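PDB 4IND: C381 turret protein from Sulfolobus turreted icosahedral virus, which forms the pentameric turret of the virus capsid, each subunit being built of three consecutive jelly-roll domains. Local coordinates for the interface of chains A and B. Residues are numbered along the deposited sequence; one frame, centred on the assembly and turned at random. Chains: chain A/B, C381 turret protein.

Contact 1: the interface of chains A and B. Residues chain A 179, 227, 229, 258, 260, 262; chain B 234-235.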
# COMPACT_ATOMS: atom_id res chain seq x y z
N ALA A 179 -2.35 0.36 -18.48
CA ALA A 179 -2.49 -0.17 -19.82
C ALA A 179 -3.86 0.24 -20.33
O ALA A 179 -4.85 0.16 -19.59
CB ALA A 179 -2.35 -1.67 -19.83
N LEU A 227 -2.80 -1.48 -27.86
CA LEU A 227 -2.36 -1.62 -26.48
C LEU A 227 -1.28 -0.59 -26.27
O LEU A 227 -0.18 -0.70 -26.81
CB LEU A 227 -1.79 -3.03 -26.23
CG LEU A 227 -1.17 -3.26 -24.85
CD1 LEU A 227 -2.15 -2.83 -23.75
CD2 LEU A 227 -0.77 -4.71 -24.64
N TYR A 229 0.36 2.45 -23.16
CA TYR A 229 0.51 2.60 -21.73
C TYR A 229 0.71 4.07 -21.40
O TYR A 229 1.37 4.78 -22.14
CB TYR A 229 1.73 1.78 -21.25
CG TYR A 229 1.71 0.32 -21.62
CD1 TYR A 229 1.14 -0.63 -20.78
CD2 TYR A 229 2.27 -0.13 -22.80
CE1 TYR A 229 1.15 -1.99 -21.10
CE2 TYR A 229 2.27 -1.48 -23.13
CZ TYR A 229 1.69 -2.40 -22.28
OH TYR A 229 1.68 -3.73 -22.60
N GLU A 258 -10.43 -1.44 -22.31
CA GLU A 258 -9.93 -2.02 -21.08
C GLU A 258 -8.88 -1.04 -20.57
O GLU A 258 -7.94 -0.68 -21.28
CB GLU A 258 -9.37 -3.42 -21.42
CG GLU A 258 -8.77 -4.25 -20.30
CD GLU A 258 -8.31 -5.62 -20.82
OE1 GLU A 258 -9.18 -6.37 -21.33
OE2 GLU A 258 -7.09 -5.94 -20.75
N GLU A 260 -6.49 -0.54 -17.12
CA GLU A 260 -6.08 -1.29 -15.94
C GLU A 260 -4.72 -0.85 -15.46
O GLU A 260 -3.84 -0.51 -16.27
CB GLU A 260 -6.06 -2.79 -16.27
CG GLU A 260 -5.19 -3.08 -17.48
CD GLU A 260 -5.67 -4.28 -18.29
OE1 GLU A 260 -6.50 -5.07 -17.79
OE2 GLU A 260 -5.21 -4.42 -19.44
N ILE A 262 -0.99 -1.25 -14.05
CA ILE A 262 0.08 -2.24 -14.17
C ILE A 262 1.25 -1.92 -13.25
O ILE A 262 1.37 -0.79 -12.76
CB ILE A 262 0.60 -2.37 -15.63
CG1 ILE A 262 1.25 -1.06 -16.08
CG2 ILE A 262 -0.54 -2.81 -16.57
CD1 ILE A 262 2.19 -1.24 -17.30
N GLY B 234 -0.24 -6.85 -15.45
CA GLY B 234 -1.51 -6.17 -15.34
C GLY B 234 -2.19 -5.93 -16.67
O GLY B 234 -3.37 -5.59 -16.69
N ASP B 235 -1.46 -6.06 -17.77
CA ASP B 235 -2.09 -5.87 -19.08
C ASP B 235 -2.75 -7.14 -19.61
O ASP B 235 -3.53 -7.08 -20.56
CB ASP B 235 -1.13 -5.23 -20.11
CG ASP B 235 0.24 -5.93 -20.21
OD1 ASP B 235 0.58 -6.77 -19.35
OD2 ASP B 235 0.99 -5.60 -21.13
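B:Asp235 lies against a sheet surface of chain A with 52 Å² of its surface hidden there, and its carboxylate takes a hydrogen bond from the phenol of A:Tyr229, OH to OD2 at 2.5 Å. The phenol comes to OD2 on the anti side of the carboxylate and somewhat out of its plane, by 19°. From the tyrosine's side the same oxygen sits at the ring edge and in the ring plane, while the two flat groups are turned 58° apart. With CG of B:Asp235 folded between its own backbone N and carbonyl carbon (chi1 50°), the carboxylate reaches toward the tyrosine and CB is left to meet the methyl of A:Ala179, CB to CB at 3.8 Å. A:Leu227 adds a methyl on the OD2 side, where CD2 of A:Leu227 stands 4.0 Å from OD2 of B:Asp235, so the bonded carboxylate oxygen has an apolar neighbour as well as the phenol. B:Gly234, with 14 Å² hidden, carries the loop across A:Ile262, whose CG2 branch touches the glycine CA at 3.7 Å. A:Glu260 bends at chi2 and lays its carboxylate alongside the B:Gly234–B:Asp235 backbone, its CD 4.0 Å from CA of B:Asp235. OE2 of A:Glu260 and OD1 of B:Asp235 are 6.2 Å apart, and their like charges, if both are ionised, would probably oppose each other mildly. On chain A the side chains come from strands 176-187, 221-232 and 253-262 of the second jelly roll; chain B offers a loop between its strands 221-232 and 238-243.

Contact 2: the interface of chains A and B. Residues chain A 271, 301, 372; chain B 330-331, 341, 343-344.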
# COMPACT_ATOMS: atom_id res chain seq x y z
N PHE A 271 21.67 -2.93 -25.79
CA PHE A 271 22.98 -2.37 -26.00
C PHE A 271 22.96 -1.92 -27.46
O PHE A 271 22.74 -2.72 -28.36
CB PHE A 271 24.03 -3.46 -25.80
CG PHE A 271 25.44 -3.02 -26.06
CD1 PHE A 271 26.32 -2.83 -25.00
CD2 PHE A 271 25.92 -2.84 -27.35
CE1 PHE A 271 27.65 -2.45 -25.21
CE2 PHE A 271 27.25 -2.45 -27.59
CZ PHE A 271 28.12 -2.26 -26.52
N TYR A 301 24.14 3.22 -19.06
CA TYR A 301 25.58 3.28 -19.36
C TYR A 301 25.83 3.83 -20.75
O TYR A 301 25.09 3.53 -21.69
CB TYR A 301 26.17 1.88 -19.27
CG TYR A 301 27.65 1.80 -19.62
CD1 TYR A 301 28.62 2.15 -18.69
CD2 TYR A 301 28.07 1.34 -20.86
CE1 TYR A 301 29.98 2.07 -19.00
CE2 TYR A 301 29.42 1.26 -21.19
CZ TYR A 301 30.37 1.63 -20.25
OH TYR A 301 31.72 1.54 -20.56
N VAL A 372 23.61 1.57 -23.24
CA VAL A 372 22.72 0.55 -22.72
C VAL A 372 21.54 1.29 -22.12
O VAL A 372 21.72 2.18 -21.30
CB VAL A 372 23.38 -0.30 -21.63
CG1 VAL A 372 22.36 -1.24 -21.03
CG2 VAL A 372 24.55 -1.08 -22.23
N VAL B 330 22.22 -7.40 -25.36
CA VAL B 330 22.25 -6.70 -24.07
C VAL B 330 23.67 -6.33 -23.69
O VAL B 330 23.89 -5.46 -22.84
CB VAL B 330 21.57 -7.52 -22.94
CG1 VAL B 330 20.07 -7.57 -23.16
CG2 VAL B 330 22.14 -8.93 -22.90
N TRP B 331 24.64 -6.99 -24.32
CA TRP B 331 26.04 -6.59 -24.20
C TRP B 331 26.85 -7.10 -25.36
O TRP B 331 26.68 -8.24 -25.79
CB TRP B 331 26.66 -7.05 -22.88
CG TRP B 331 28.02 -6.40 -22.66
CD1 TRP B 331 29.26 -6.97 -22.83
CD2 TRP B 331 28.26 -5.05 -22.27
NE1 TRP B 331 30.24 -6.06 -22.57
CE2 TRP B 331 29.65 -4.86 -22.23
CE3 TRP B 331 27.43 -3.96 -21.97
CZ2 TRP B 331 30.24 -3.64 -21.88
CZ3 TRP B 331 28.01 -2.74 -21.62
CH2 TRP B 331 29.40 -2.60 -21.57
N PRO B 341 29.58 -3.43 -17.08
CA PRO B 341 29.79 -2.37 -16.10
C PRO B 341 28.87 -2.50 -14.88
O PRO B 341 27.91 -3.25 -14.92
CB PRO B 341 29.45 -1.10 -16.89
CG PRO B 341 28.50 -1.54 -17.93
CD PRO B 341 28.89 -2.95 -18.29
N SER B 343 26.56 -0.77 -13.55
CA SER B 343 25.13 -0.45 -13.68
C SER B 343 24.36 -1.44 -14.55
O SER B 343 23.14 -1.34 -14.69
CB SER B 343 24.96 0.95 -14.25
OG SER B 343 25.50 1.03 -15.56
N TRP B 344 25.06 -2.38 -15.16
CA TRP B 344 24.43 -3.34 -16.08
C TRP B 344 23.57 -4.31 -15.30
O TRP B 344 24.04 -4.99 -14.40
CB TRP B 344 25.52 -4.09 -16.84
CG TRP B 344 25.06 -4.93 -18.01
CD1 TRP B 344 24.78 -4.49 -19.28
CD2 TRP B 344 24.89 -6.35 -18.03
NE1 TRP B 344 24.44 -5.55 -20.08
CE2 TRP B 344 24.51 -6.70 -19.35
CE3 TRP B 344 25.04 -7.36 -17.07
CZ2 TRP B 344 24.26 -8.03 -19.72
CZ3 TRP B 344 24.80 -8.69 -17.44
CH2 TRP B 344 24.42 -9.01 -18.76
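A:Phe271 and B:Trp331 make the aromatic contact, packed edge to face with planes 77° apart and the phenyl centroid 5.0 Å from that of the indole six-membered ring. The phenyl presents its CD1–CE1 edge to one face of the indole, CD1 of A:Phe271 lying 3.4 Å from CE3 of B:Trp331. The tryptophan side chain points away from its backbone N (chi1 -169°), which extends the benzo end of the indole among A:Phe271, A:Val372 and A:Tyr301. A:Tyr301 comes to the indole at its rim, with CE2 in the indole plane and 3.9 Å from CH2 of B:Trp331.

A CH-pi contact joins B:Pro341 to A:Tyr301: the proline CG sits over a face of the phenol ring, 3.9 Å from the centroid and shifted toward the rim. The rim of the B:Trp331 indole reaches the same face of the tyrosine ring as the proline, displaced toward CE2.

Aliphatic packing fills in between. The CG2 methyl of A:Val372 abuts the indole at CZ3 of B:Trp331, 3.9 Å away, and CB of A:Phe271 rests near the backbone of B:Val330.

Polar support comes from within chain B, where the B:Trp344 indole ties the segment carrying B:Val330 and B:Trp331 to the loop holding B:Pro341 and B:Ser343. Its NE1 donates a nearly straight hydrogen bond, 174° at the hydrogen, to the carbonyl O of B:Val330 at 2.8 Å, approaching from above the carbonyl plane.

Contact 1 and contact 2 lie about 28 Å apart, centre to centre of their C-alpha atoms, and share no residue. In chain A, strand 253-262 of contact 1 is followed along the sequence by strand 266-278 of contact 2, linking the second and third jelly rolls. In both patches chain A offers strand residues; chain B answers with loop residues, joined in contact 2 by B:Trp331 of the short strand 331-332. One centres on a carboxylate, the other on aromatic rings. Separated footholds on successive domains probably help fix how neighbouring subunits are oriented, and the same pairing of unlike surfaces can repeat round the five-subunit turret.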